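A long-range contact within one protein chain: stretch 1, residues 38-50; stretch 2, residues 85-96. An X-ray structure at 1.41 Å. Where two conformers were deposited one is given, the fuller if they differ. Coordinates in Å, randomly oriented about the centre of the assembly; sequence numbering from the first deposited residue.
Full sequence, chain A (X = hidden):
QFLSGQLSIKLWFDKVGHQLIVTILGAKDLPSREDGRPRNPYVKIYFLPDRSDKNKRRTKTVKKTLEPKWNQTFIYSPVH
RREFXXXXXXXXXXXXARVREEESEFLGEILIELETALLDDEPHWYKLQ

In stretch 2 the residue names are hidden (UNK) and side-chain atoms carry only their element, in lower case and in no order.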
# COMPACT_ATOMS: atom_id res chain seq x y z
N PRO A 38 -7.31 11.12 16.62
CA PRO A 38 -6.85 10.67 15.33
C PRO A 38 -5.84 9.51 15.44
O PRO A 38 -5.53 9.03 16.54
CB PRO A 38 -6.18 11.93 14.76
CG PRO A 38 -5.67 12.65 15.99
CD PRO A 38 -6.68 12.38 17.07
N ARG A 39 -5.39 9.04 14.28
CA ARG A 39 -4.53 7.88 14.15
C ARG A 39 -3.05 8.29 14.04
O ARG A 39 -2.75 9.43 13.75
CB ARG A 39 -4.96 7.18 12.83
CG ARG A 39 -6.43 6.67 12.80
CD ARG A 39 -6.67 5.65 13.87
NE ARG A 39 -8.06 5.17 13.86
CZ ARG A 39 -8.49 4.07 14.47
NH1 ARG A 39 -7.66 3.32 15.20
NH2 ARG A 39 -9.78 3.77 14.35
N ASN A 40 -2.18 7.31 14.18
CA ASN A 40 -0.77 7.41 13.82
C ASN A 40 -0.51 6.39 12.75
O ASN A 40 -0.07 5.27 13.03
CB ASN A 40 0.17 7.11 15.00
CG ASN A 40 -0.08 8.02 16.18
OD1 ASN A 40 -0.25 9.26 16.05
ND2 ASN A 40 -0.09 7.40 17.37
N PRO A 41 -0.89 6.71 11.51
CA PRO A 41 -0.94 5.65 10.48
C PRO A 41 0.38 5.35 9.75
O PRO A 41 1.18 6.28 9.47
CB PRO A 41 -2.05 6.13 9.53
CG PRO A 41 -1.97 7.65 9.65
CD PRO A 41 -1.46 7.98 11.03
N TYR A 42 0.55 4.07 9.41
CA TYR A 42 1.61 3.64 8.47
C TYR A 42 1.05 2.56 7.60
O TYR A 42 0.11 1.89 7.95
CB TYR A 42 2.91 3.23 9.17
CG TYR A 42 2.79 1.95 9.98
CD1 TYR A 42 3.09 0.70 9.38
CD2 TYR A 42 2.50 2.01 11.36
CE1 TYR A 42 3.04 -0.48 10.12
CE2 TYR A 42 2.41 0.81 12.09
CZ TYR A 42 2.73 -0.40 11.45
OH TYR A 42 2.71 -1.57 12.20
N VAL A 43 1.73 2.39 6.47
CA VAL A 43 1.41 1.33 5.52
C VAL A 43 2.55 0.34 5.43
O VAL A 43 3.69 0.72 5.43
CB VAL A 43 1.17 1.92 4.12
CG1 VAL A 43 0.91 0.82 3.10
CG2 VAL A 43 -0.10 2.78 4.13
N LYS A 44 2.21 -0.95 5.44
CA LYS A 44 3.14 -2.06 5.20
C LYS A 44 2.77 -2.73 3.89
O LYS A 44 1.58 -2.89 3.58
CB LYS A 44 3.01 -3.08 6.34
CG LYS A 44 3.98 -4.21 6.24
CD LYS A 44 4.07 -4.97 7.59
CE LYS A 44 2.75 -5.65 7.94
NZ LYS A 44 2.82 -6.39 9.25
N ILE A 45 3.81 -3.06 3.13
CA ILE A 45 3.57 -3.77 1.88
C ILE A 45 4.42 -5.01 1.82
O ILE A 45 5.65 -4.93 2.07
CB ILE A 45 3.81 -2.91 0.67
CG1 ILE A 45 2.94 -1.65 0.75
CG2 ILE A 45 3.47 -3.72 -0.61
CD1 ILE A 45 2.73 -0.70 -0.53
N TYR A 46 3.83 -6.14 1.51
CA TYR A 46 4.54 -7.37 1.13
C TYR A 46 4.23 -7.67 -0.31
O TYR A 46 3.08 -7.66 -0.79
CB TYR A 46 4.12 -8.57 1.96
CG TYR A 46 4.77 -8.72 3.29
CD1 TYR A 46 6.07 -9.17 3.37
CD2 TYR A 46 4.10 -8.44 4.48
CE1 TYR A 46 6.68 -9.35 4.58
CE2 TYR A 46 4.74 -8.62 5.72
CZ TYR A 46 6.01 -9.06 5.73
OH TYR A 46 6.62 -9.25 6.98
N PHE A 47 5.30 -7.94 -1.06
CA PHE A 47 5.20 -8.45 -2.42
C PHE A 47 5.31 -9.94 -2.30
O PHE A 47 6.40 -10.46 -2.01
CB PHE A 47 6.38 -7.88 -3.26
CG PHE A 47 6.32 -8.22 -4.67
CD1 PHE A 47 5.14 -8.04 -5.40
CD2 PHE A 47 7.49 -8.67 -5.31
CE1 PHE A 47 5.10 -8.28 -6.73
CE2 PHE A 47 7.47 -8.94 -6.68
CZ PHE A 47 6.25 -8.74 -7.38
N LEU A 48 4.20 -10.60 -2.47
CA LEU A 48 4.12 -12.08 -2.20
C LEU A 48 4.11 -12.87 -3.47
O LEU A 48 3.75 -12.36 -4.52
CB LEU A 48 2.85 -12.37 -1.43
CG LEU A 48 2.79 -11.68 -0.07
CD1 LEU A 48 1.45 -11.90 0.55
CD2 LEU A 48 3.92 -12.18 0.87
N PRO A 49 4.53 -14.14 -3.47
CA PRO A 49 5.06 -14.85 -2.35
C PRO A 49 6.46 -14.53 -1.94
O PRO A 49 7.15 -13.62 -2.48
CB PRO A 49 5.00 -16.32 -2.80
CG PRO A 49 5.04 -16.30 -4.20
CD PRO A 49 4.46 -14.97 -4.68
N ASP A 50 6.86 -15.41 -1.03
CA ASP A 50 7.84 -15.16 -0.04
C ASP A 50 7.52 -13.96 0.82
O ASP A 50 7.80 -12.80 0.46
CB ASP A 50 9.26 -15.27 -0.59
CG ASP A 50 9.71 -16.73 -0.65
OD1 ASP A 50 8.81 -17.62 -0.72
OD2 ASP A 50 10.92 -17.08 -0.60
N UNK A 85 1.16 -13.67 -12.81
CA UNK A 85 0.02 -14.51 -12.37
C UNK A 85 0.21 -15.10 -11.01
O UNK A 85 -0.74 -15.56 -10.38
n UNK A 85 -1.78 -15.80 -16.92
c UNK A 85 -1.17 -16.22 -18.03
c UNK A 85 -0.98 -15.13 -14.63
n UNK A 85 -0.22 -17.15 -17.99
n UNK A 85 -1.54 -15.72 -19.21
c UNK A 85 -0.28 -15.63 -13.38
c UNK A 85 -1.46 -16.27 -15.56
N UNK A 86 1.46 -15.08 -10.54
CA UNK A 86 1.86 -15.67 -9.28
C UNK A 86 2.36 -14.63 -8.27
O UNK A 86 3.13 -14.97 -7.36
c UNK A 86 2.96 -16.71 -9.53
c UNK A 86 1.36 -18.73 -9.85
o UNK A 86 0.84 -19.59 -10.61
c UNK A 86 2.55 -17.92 -10.39
o UNK A 86 0.91 -18.55 -8.69
N UNK A 87 2.02 -13.35 -8.46
CA UNK A 87 2.51 -12.29 -7.53
C UNK A 87 1.34 -11.41 -7.16
O UNK A 87 0.42 -11.17 -7.97
c UNK A 87 3.57 -11.36 -8.20
n UNK A 87 6.88 -13.02 -7.72
c UNK A 87 7.17 -14.28 -7.92
n UNK A 87 6.20 -15.21 -7.83
c UNK A 87 5.53 -12.59 -7.40
c UNK A 87 4.80 -12.13 -8.62
n UNK A 87 8.41 -14.64 -8.22
N UNK A 88 1.39 -10.92 -5.93
CA UNK A 88 0.41 -9.96 -5.44
C UNK A 88 1.01 -9.03 -4.43
O UNK A 88 2.00 -9.37 -3.78
c UNK A 88 -0.81 -10.66 -4.82
c UNK A 88 -0.51 -11.43 -3.59
s UNK A 88 -1.90 -12.53 -3.25
c UNK A 88 -1.34 -13.21 -1.65
N UNK A 89 0.44 -7.85 -4.32
CA UNK A 89 0.85 -6.90 -3.31
C UNK A 89 -0.13 -6.88 -2.18
O UNK A 89 -1.32 -6.62 -2.39
c UNK A 89 3.36 -5.08 -4.27
c UNK A 89 1.69 -3.95 -5.72
c UNK A 89 2.00 -5.26 -4.94
c UNK A 89 0.89 -5.47 -3.92
N UNK A 90 0.33 -7.22 -0.97
CA UNK A 90 -0.51 -7.15 0.23
C UNK A 90 -0.19 -5.85 0.95
O UNK A 90 0.91 -5.64 1.47
o UNK A 90 -0.33 -10.29 3.52
o UNK A 90 0.40 -8.44 4.40
c UNK A 90 -0.97 -8.32 2.46
c UNK A 90 -0.23 -9.08 3.52
c UNK A 90 -0.19 -8.35 1.14
N UNK A 91 -1.14 -4.94 0.89
CA UNK A 91 -1.00 -3.57 1.41
C UNK A 91 -1.89 -3.41 2.61
O UNK A 91 -3.08 -3.60 2.51
c UNK A 91 -1.27 -1.12 0.83
c UNK A 91 -1.02 -2.15 -2.25
c UNK A 91 -0.45 -2.82 -0.91
c UNK A 91 -1.37 -2.56 0.29
N UNK A 92 -1.29 -3.13 3.76
CA UNK A 92 -2.06 -3.03 5.02
C UNK A 92 -1.78 -1.72 5.67
O UNK A 92 -0.65 -1.21 5.65
c UNK A 92 -2.30 -5.50 5.34
o UNK A 92 -0.37 -4.33 6.22
c UNK A 92 -1.78 -4.22 5.97
N UNK A 93 -2.83 -1.16 6.32
CA UNK A 93 -2.72 0.12 7.01
C UNK A 93 -2.90 -0.17 8.51
O UNK A 93 -3.74 -0.97 8.90
c UNK A 93 -5.17 3.09 6.93
c UNK A 93 -3.84 2.42 7.18
c UNK A 93 -3.86 1.02 6.51
c UNK A 93 -2.67 3.27 6.72
N UNK A 94 -2.11 0.55 9.33
CA UNK A 94 -1.99 0.31 10.77
C UNK A 94 -1.99 1.62 11.52
O UNK A 94 -1.46 2.61 11.03
c UNK A 94 -0.67 -0.42 11.10
c UNK A 94 -1.24 -5.29 9.85
c UNK A 94 -1.88 -5.73 10.98
c UNK A 94 -2.14 -4.87 12.04
c UNK A 94 -1.80 -3.47 12.00
c UNK A 94 -1.13 -3.00 10.84
c UNK A 94 -0.86 -3.93 9.79
c UNK A 94 -0.60 -1.71 10.40
n UNK A 94 -0.23 -3.23 8.79
c UNK A 94 -0.06 -1.92 9.14
N UNK A 95 -2.57 1.59 12.73
CA UNK A 95 -2.50 2.70 13.71
C UNK A 95 -1.46 2.32 14.75
O UNK A 95 -1.68 1.32 15.48
c UNK A 95 -3.87 2.81 14.35
o UNK A 95 -3.15 4.86 15.36
c UNK A 95 -4.02 3.98 15.29
o UNK A 95 -5.00 3.99 16.07
N UNK A 96 -0.29 2.98 14.70
CA UNK A 96 0.86 2.66 15.57
C UNK A 96 0.71 3.28 16.97
O UNK A 96 0.58 4.49 17.12
c UNK A 96 3.48 2.68 15.58
c UNK A 96 2.17 3.11 14.87
o UNK A 96 5.41 1.77 14.41
c UNK A 96 4.73 2.78 14.67
n UNK A 96 5.07 3.98 14.26
O HOH W 1 4.68 -1.42 15.00

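Position 85 has three carbons, a nitrogen, then a carbon carrying two more nitrogens. This guanidinium identifies Arg 85, out of reach of stretch 1.

Position 86 has three carbons, the third carrying two oxygens. The carboxylate on two methylenes makes it Glu 86.

Position 87 again has three carbons, a nitrogen and a carbon with two nitrogens. Its CB lies 3.7 Å from Phe 47 CE1. This is Arg 87.

Position 88 is an unbranched chain of two carbons, a sulfur and a carbon, against Leu 48. It is Met 88, with CE 3.8 Å from Leu 48 CD1.

Position 89 has four carbons, forked at the second, against Phe 47 and Ile 45. That fork gives Leu 89. Its CD2 is 3.6 Å from Phe 47 CD1.

Position 90 has three carbons ending in two oxygens, beside Tyr 46 and Leu 48. It is Glu 90; OE2 sits at the edge of the Tyr 46 ring, 3.7 Å from Tyr 46 CD2.

Position 91 has four carbons, forked at the first, one arm two carbons long, against Val 43 and Ile 45. This is Ile 91. Its CG2 packs 3.7 Å from Val 43 CG1.

Position 92 has one carbon carrying an oxygen and a carbon, next to Lys 44. It is Thr 92, with OG1 3.6 Å from Lys 44 CB.

Position 93 has four carbons, forked at the second, near Val 43 and Pro 41. It is Leu 93; CD1 lies 3.7 Å from Val 43 CG2.

Position 94 has one carbon, then fused five- and six-membered rings with one nitrogen. Its CB sits over the Tyr 42 ring face, 3.6 Å from the centroid. The indole is Trp 94.

Position 95 has two carbons, the second carrying two oxygens, facing Arg 39 and Asn 40. This short carboxylate is Asp 95. OD2 forms a salt bridge with Arg 39 NH1 (2.9 Å), and OD1 accepts from Asn 40 N (2.9 Å).

Position 96 has three carbons, the third carrying an oxygen and a nitrogen; its CB lies 3.6 Å from Tyr 42 CE2. The amide makes it Gln 96. Its N donates to Asn 40 O (2.8 Å).

The contact is an antiparallel strand pair. Paired backbone hydrogen bonds recur at every second residue, from Tyr 42 with Trp 94 to Leu 48 with Met 88. Between them, Val 43, Ile 45 and Phe 47 pack with Leu 89, Ile 91 and Leu 93 on a buried apolar face. Asp 95 ties down one end.

Stretch 2 85-96: RERMLEITLWDQ
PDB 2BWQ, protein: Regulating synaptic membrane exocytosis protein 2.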